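Local coordinates for protein trichothecene 3-O-acetyltransferase (PDB 2ZBA) that acetylates the 3-hydroxyl of trichothecene mycotoxins with acetyl-CoA as donor, a step in the fungal pathway to T-2 toxin, at residues Asp17-Gly20 against Gln21-Pro24; Thr245-Ala248 against Leu249-Lys253. All coordinates share one frame; numbering follows the deposited sequence.

In the fold
Both contacts are local, each within one continuous stretch of chain, and they lie on opposite sides of the chain's centre, about 28 Å apart at their nearest atoms. Contact 1 is largely buried, in the connection between strand 14-15 and helix 23-26; its polar groups include backbone amides, glutamine side chains and a buried aspartate, and its far end reaches the trichothecene. Contact 2, the first turns of helix 246-257, is buried on one flank and open on the other, with regular helical bonding, a capped N-terminus and a surface ion pair. It ends at the coenzyme's 3'-phosphate, so the two touch different ligands of the same BAHD-superfamily acyltransferase.

Contact 1: residues Asp17-Gly20 against Gln21-Pro24; sequences DIIG and QQPP. With ZBA (12,13-Epoxytrichothec-9-ene-3,4,8,15-tetrol-4,15-diacetate-8-isovalerate), chain F.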
loop_
_atom_site.group_PDB
_atom_site.type_symbol
_atom_site.label_atom_id
_atom_site.label_comp_id
_atom_site.label_asym_id
_atom_site.label_seq_id
_atom_site.Cartn_x
_atom_site.Cartn_y
_atom_site.Cartn_z
ATOM N N ASP A 17 -8.187 -14.178 4.514
ATOM C CA ASP A 17 -6.859 -14.766 4.611
ATOM C C ASP A 17 -6.481 -14.826 6.096
ATOM O O ASP A 17 -6.626 -13.828 6.797
ATOM C CB ASP A 17 -5.863 -13.880 3.862
ATOM C CG ASP A 17 -6.106 -13.872 2.366
ATOM O OD1 ASP A 17 -5.661 -14.838 1.695
ATOM O OD2 ASP A 17 -6.735 -12.897 1.868
ATOM N N ILE A 18 -6.038 -15.984 6.590
ATOM C CA ILE A 18 -5.633 -16.057 8.012
ATOM C C ILE A 18 -4.686 -14.926 8.372
ATOM O O ILE A 18 -4.833 -14.326 9.413
ATOM C CB ILE A 18 -5.081 -17.461 8.492
ATOM C CG1 ILE A 18 -4.438 -17.354 9.878
ATOM C CG2 ILE A 18 -4.005 -17.982 7.581
ATOM C CD1 ILE A 18 -5.388 -16.864 11.007
ATOM N N ILE A 19 -3.754 -14.598 7.481
ATOM C CA ILE A 19 -2.837 -13.475 7.703
ATOM C C ILE A 19 -3.541 -12.098 7.770
ATOM O O ILE A 19 -3.037 -11.164 8.390
ATOM C CB ILE A 19 -1.649 -13.524 6.683
ATOM C CG1 ILE A 19 -0.596 -14.506 7.206
ATOM C CG2 ILE A 19 -1.047 -12.170 6.469
ATOM C CD1 ILE A 19 0.545 -14.797 6.260
ATOM N N GLY A 20 -4.721 -11.987 7.167
ATOM C CA GLY A 20 -5.463 -10.726 7.181
ATOM C C GLY A 20 -6.290 -10.539 8.438
ATOM O O GLY A 20 -6.937 -9.499 8.609
ATOM N N GLN A 21 -6.283 -11.553 9.307
ATOM C CA GLN A 21 -7.051 -11.521 10.549
ATOM C C GLN A 21 -6.349 -10.768 11.668
ATOM O O GLN A 21 -6.719 -10.920 12.828
ATOM C CB GLN A 21 -7.379 -12.934 11.038
ATOM C CG GLN A 21 -7.996 -13.843 10.018
ATOM C CD GLN A 21 -9.494 -13.881 10.047
ATOM O OE1 GLN A 21 -10.144 -13.048 10.659
ATOM N NE2 GLN A 21 -10.051 -14.839 9.353
ATOM N N GLN A 22 -5.338 -9.970 11.330
ATOM C CA GLN A 22 -4.622 -9.141 12.302
ATOM C C GLN A 22 -5.488 -7.941 12.674
ATOM O O GLN A 22 -5.953 -7.226 11.785
ATOM C CB GLN A 22 -3.308 -8.618 11.707
ATOM C CG GLN A 22 -2.334 -9.660 11.336
ATOM C CD GLN A 22 -1.178 -9.128 10.522
ATOM O OE1 GLN A 22 -0.674 -8.026 10.769
ATOM N NE2 GLN A 22 -0.726 -9.922 9.561
ATOM N N PRO A 23 -5.676 -7.682 13.985
ATOM C CA PRO A 23 -6.543 -6.553 14.326
ATOM C C PRO A 23 -6.116 -5.195 13.715
ATOM O O PRO A 23 -6.988 -4.397 13.418
ATOM C CB PRO A 23 -6.534 -6.537 15.871
ATOM C CG PRO A 23 -6.118 -7.941 16.262
ATOM C CD PRO A 23 -5.146 -8.357 15.194
ATOM N N PRO A 24 -4.798 -4.930 13.517
ATOM C CA PRO A 24 -4.495 -3.686 12.781
ATOM C C PRO A 24 -5.084 -3.604 11.351
ATOM O O PRO A 24 -5.609 -2.560 10.963
ATOM C CB PRO A 24 -2.957 -3.656 12.714
ATOM C CG PRO A 24 -2.476 -4.622 13.741
ATOM C CD PRO A 24 -3.568 -5.640 13.926
HETATM O O18 ZBA F . 1.799 1.644 10.675
HETATM C C44 ZBA F . 0.692 1.187 10.817
HETATM C C45 ZBA F . 0.115 0.633 12.069
HETATM C C46 ZBA F . -1.307 0.950 12.316
HETATM C C48 ZBA F . -1.805 2.291 12.506
HETATM C C47 ZBA F . -2.382 -0.072 12.419
HETATM O O17 ZBA F . -0.142 1.153 9.777
HETATM C C31 ZBA F . 0.326 1.388 8.414
HETATM C C30 ZBA F . 1.220 0.252 7.943
HETATM C C32 ZBA F . -0.903 1.651 7.603
HETATM C C39 ZBA F . -1.716 2.822 8.061
HETATM C C33 ZBA F . -1.201 0.907 6.560
HETATM C C34 ZBA F . -0.341 -0.201 6.058
HETATM O O10 ZBA F . 0.552 0.355 5.021
HETATM C C29 ZBA F . 0.554 -0.917 7.136
HETATM C C38 ZBA F . -0.357 -1.751 8.064
HETATM O O12 ZBA F . 0.285 -1.938 9.348
HETATM C C40 ZBA F . -0.142 -2.956 10.091
HETATM C C41 ZBA F . 0.541 -2.987 11.419
HETATM O O13 ZBA F . -0.934 -3.727 9.771
HETATM C C28 ZBA F . 1.640 -1.864 6.411
HETATM C C37 ZBA F . 2.456 -2.678 7.453
HETATM C C35 ZBA F . 2.503 -0.961 5.511
HETATM C C25 ZBA F . 1.556 -0.520 4.470
HETATM C C36 ZBA F . 3.755 -0.322 5.828
HETATM O O11 ZBA F . 3.723 -1.467 4.961
HETATM C C27 ZBA F . 0.970 -2.756 5.270
HETATM C C26 ZBA F . 1.119 -1.898 4.023
HETATM O O16 ZBA F . -0.032 -1.821 3.223
HETATM O O14 ZBA F . 1.564 -4.066 5.016
#
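Gln21 and Gln22 both fold back on the short 3-10 turn formed by Ile18, Ile19 and Gly20, one through its backbone and the other through its side chain. The backbone bond from Gln21 N to Ile18 O is 3.1 Å long and follows the 3-10 spacing. One residue on, the amide of Gln22 reaches the next carbonyl, with NE2 2.9 Å from Ile19 O, but the angle at the hydrogen is only 127° and the bond is weak. That reach comes from a chain extended beyond CG (chi2 169°), which lies alongside the Ile19 side chain and points the same way, bringing NE2 to 3.8 Å from Ile19 CG2.

Gln21 takes another course. Its first torsion (chi1 -51°) sets CG opposite the carbonyl carbon and 3.3 Å from Ile18 O, while Ile18 CD1 meets the same CG at 4.1 Å, the two side chains crossing at about a right angle. A bend at chi2 then swings the amide away from the turn, and beyond this first shell Gln21 OE1 is hydrogen-bonded to Ser82 N on strand 81-85. Gln22 OE1 makes a weak bond to Leu373 N, so each glutamine ties the turn to a distant part of the chain. Asp17 starts the turn by accepting from Gly20 N through its backbone O, while its carboxylate is held by Tyr313 OH and Leu316 N. The hydrophobic faces of Ile18 and Ile19 rest on helix 348-363.

The chain then runs through Pro23 into helix 23-26 and the trichothecene pocket, where Tyr421 OH is hydrogen-bonded to the toxin. Here Pro24 touches the ligand by van der Waals contact, its CB 3.6 Å from ZBA O13.

Contact 2: residues Thr245-Ala248 against Leu249-Lys253; sequences TPKA and LSELK. With COA (coenzyme A), chain E.
Leu249 N donates to Thr245 O at 3.0 Å and so closes the first turn of helix 246-257. Thr245 is the N-cap: with chi1 at 53°, its OG1 turns back to accept from Ala248 N at 3.0 Å, occupying an amide that the first turn cannot otherwise bond within the helix. The regular i to i+4 pattern continues in Ser250 N to Pro246 O, Glu251 N to Lys247 O and Leu252 N to Ala248 O.

The tightly packed flank carries Ala248, Leu249 and Leu252. Leu249 lays its CG 3.5 Å from Thr245 O and packs outward on Thr269 and Leu273 of helix 269-285. Leu252 CG comes similarly close, 3.2 Å from Ala248 O, and its side chain meets Phe276 of that helix as well as Tyr454 of helix 449-454, which also receives Ala248.

Lys247 and Ser250 occupy the looser, solvent side, and Glu251 marks the boundary, touching Tyr454 as well as bridging to the lysine. Lys247 bends at chi3 and chi4 and reaches one turn ahead to this salt bridge: NZ lies 2.8 Å from Glu251 OE2, approaching on the syn side but 25° out of the carboxylate plane. The two side chains cross at a slant, with Lys247 CG 3.6 Å from Glu251 OE2.

Lys253 leads away from this turn and binds coenzyme A. An almost fully extended chain carries its ammonium to the 3'-phosphate, where the hydrogen bond from Lys253 NZ to COA O9A measures 2.8 Å.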
loop_
_atom_site.group_PDB
_atom_site.type_symbol
_atom_site.label_atom_id
_atom_site.label_comp_id
_atom_site.label_asym_id
_atom_site.label_seq_id
_atom_site.Cartn_x
_atom_site.Cartn_y
_atom_site.Cartn_z
ATOM N N THR A 245 13.627 11.101 -10.696
ATOM C CA THR A 245 13.630 10.930 -12.143
ATOM C C THR A 245 14.229 9.572 -12.515
ATOM O O THR A 245 15.053 9.041 -11.772
ATOM C CB THR A 245 14.464 12.040 -12.849
ATOM O OG1 THR A 245 15.759 12.082 -12.254
ATOM C CG2 THR A 245 13.805 13.411 -12.699
ATOM N N PRO A 246 13.819 9.015 -13.663
ATOM C CA PRO A 246 14.435 7.792 -14.153
ATOM C C PRO A 246 15.957 7.878 -14.115
ATOM O O PRO A 246 16.615 6.901 -13.792
ATOM C CB PRO A 246 13.943 7.708 -15.598
ATOM C CG PRO A 246 12.671 8.424 -15.600
ATOM C CD PRO A 246 12.752 9.496 -14.562
ATOM N N LYS A 247 16.491 9.059 -14.422
ATOM C CA LYS A 247 17.918 9.308 -14.425
ATOM C C LYS A 247 18.532 9.288 -13.020
ATOM O O LYS A 247 19.564 8.644 -12.809
ATOM C CB LYS A 247 18.203 10.617 -15.169
ATOM C CG LYS A 247 19.599 11.164 -15.024
ATOM C CD LYS A 247 19.843 12.208 -16.116
ATOM C CE LYS A 247 20.628 13.387 -15.602
ATOM N NZ LYS A 247 21.912 12.983 -15.006
ATOM N N ALA A 248 17.908 9.960 -12.055
ATOM C CA ALA A 248 18.370 9.873 -10.657
ATOM C C ALA A 248 18.330 8.436 -10.084
ATOM O O ALA A 248 19.214 8.065 -9.313
ATOM C CB ALA A 248 17.602 10.824 -9.756
ATOM N N LEU A 249 17.311 7.656 -10.469
ATOM C CA LEU A 249 17.148 6.259 -10.020
ATOM C C LEU A 249 18.161 5.346 -10.689
ATOM O O LEU A 249 18.638 4.383 -10.098
ATOM C CB LEU A 249 15.742 5.748 -10.338
ATOM C CG LEU A 249 14.592 6.342 -9.523
ATOM C CD1 LEU A 249 13.287 6.106 -10.259
ATOM C CD2 LEU A 249 14.583 5.754 -8.126
ATOM N N SER A 250 18.469 5.667 -11.942
ATOM C CA SER A 250 19.414 4.907 -12.745
ATOM C C SER A 250 20.810 5.043 -12.114
ATOM O O SER A 250 21.516 4.059 -11.929
ATOM C CB SER A 250 19.353 5.414 -14.192
ATOM O OG SER A 250 20.514 5.097 -14.920
ATOM N N GLU A 251 21.162 6.271 -11.749
ATOM C CA GLU A 251 22.407 6.599 -11.052
ATOM C C GLU A 251 22.489 5.998 -9.647
ATOM O O GLU A 251 23.545 5.523 -9.234
ATOM C CB GLU A 251 22.593 8.122 -11.010
ATOM C CG GLU A 251 22.772 8.717 -12.415
ATOM C CD GLU A 251 22.747 10.242 -12.473
ATOM O OE1 GLU A 251 22.566 10.905 -11.426
ATOM O OE2 GLU A 251 22.918 10.771 -13.597
ATOM N N LEU A 252 21.373 6.037 -8.919
ATOM C CA LEU A 252 21.256 5.359 -7.630
ATOM C C LEU A 252 21.499 3.857 -7.739
ATOM O O LEU A 252 22.278 3.317 -6.981
ATOM C CB LEU A 252 19.893 5.639 -6.972
ATOM C CG LEU A 252 19.665 7.009 -6.331
ATOM C CD1 LEU A 252 18.203 7.144 -5.831
ATOM C CD2 LEU A 252 20.659 7.292 -5.193
ATOM N N LYS A 253 20.810 3.191 -8.664
ATOM C CA LYS A 253 20.952 1.761 -8.896
ATOM C C LYS A 253 22.390 1.385 -9.304
ATOM O O LYS A 253 22.931 0.390 -8.831
ATOM C CB LYS A 253 19.947 1.291 -9.955
ATOM C CG LYS A 253 19.929 -0.218 -10.152
ATOM C CD LYS A 253 19.145 -0.642 -11.352
ATOM C CE LYS A 253 19.311 -2.144 -11.559
ATOM N NZ LYS A 253 18.158 -2.745 -12.285
HETATM N N1A COA E . 19.872 -10.283 -12.611
HETATM C C2A COA E . 19.833 -8.904 -12.740
HETATM N N3A COA E . 18.650 -8.227 -12.474
HETATM C C4A COA E . 17.531 -8.903 -12.084
HETATM C C5A COA E . 17.561 -10.292 -11.958
HETATM C C6A COA E . 18.748 -10.987 -12.226
HETATM N N6A COA E . 18.771 -12.323 -12.213
HETATM N N7A COA E . 16.330 -10.695 -11.569
HETATM C C8A COA E . 15.534 -9.605 -11.452
HETATM N N9A COA E . 16.263 -8.487 -11.762
HETATM C C1B COA E . 15.817 -7.079 -11.654
HETATM C C2B COA E . 14.819 -6.715 -12.749
HETATM O O2B COA E . 15.483 -6.293 -13.922
HETATM C C3B COA E . 14.001 -5.633 -12.067
HETATM O O3B COA E . 14.842 -4.518 -11.933
HETATM P P3B COA E . 14.459 -2.993 -12.290
HETATM O O7A COA E . 13.087 -2.717 -11.711
HETATM O O8A COA E . 14.378 -2.799 -13.780
HETATM O O9A COA E . 15.524 -2.182 -11.623
HETATM C C4B COA E . 13.905 -6.167 -10.653
HETATM O O4B COA E . 15.137 -6.831 -10.426
HETATM C C5B COA E . 12.762 -7.130 -10.373
HETATM O O5B COA E . 13.005 -7.645 -9.068
HETATM P P1A COA E . 11.795 -7.928 -8.041
HETATM O O1A COA E . 10.817 -8.899 -8.621
HETATM O O2A COA E . 12.288 -8.309 -6.665
HETATM O O3A COA E . 10.938 -6.546 -7.945
HETATM P P2A COA E . 11.370 -5.179 -7.203
HETATM O O4A COA E . 11.052 -4.048 -8.158
HETATM O O5A COA E . 12.779 -5.148 -6.666
HETATM O O6A COA E . 10.406 -5.070 -5.926
HETATM C CBP COA E . 9.578 -5.735 -3.765
HETATM C CCP COA E . 10.792 -5.650 -4.689
HETATM C CDP COA E . 9.376 -4.338 -3.179
HETATM C CEP COA E . 9.874 -6.764 -2.661
HETATM C CAP COA E . 8.363 -6.144 -4.602
HETATM O OAP COA E . 8.568 -7.427 -5.177
HETATM C C9P COA E . 7.045 -6.151 -3.863
HETATM O O9P COA E . 6.686 -7.276 -3.117
HETATM N N8P COA E . 6.226 -5.104 -3.984
HETATM C C7P COA E . 4.947 -5.064 -3.280
HETATM C C6P COA E . 5.080 -4.579 -1.836
HETATM C C5P COA E . 3.709 -4.536 -1.181
HETATM O O5P COA E . 3.116 -5.592 -0.846
HETATM N N4P COA E . 3.172 -3.339 -0.977
HETATM C C3P COA E . 1.720 -3.192 -1.019
HETATM C C2P COA E . 1.137 -2.697 0.301
HETATM S S1P COA E . -0.549 -3.281 0.656
#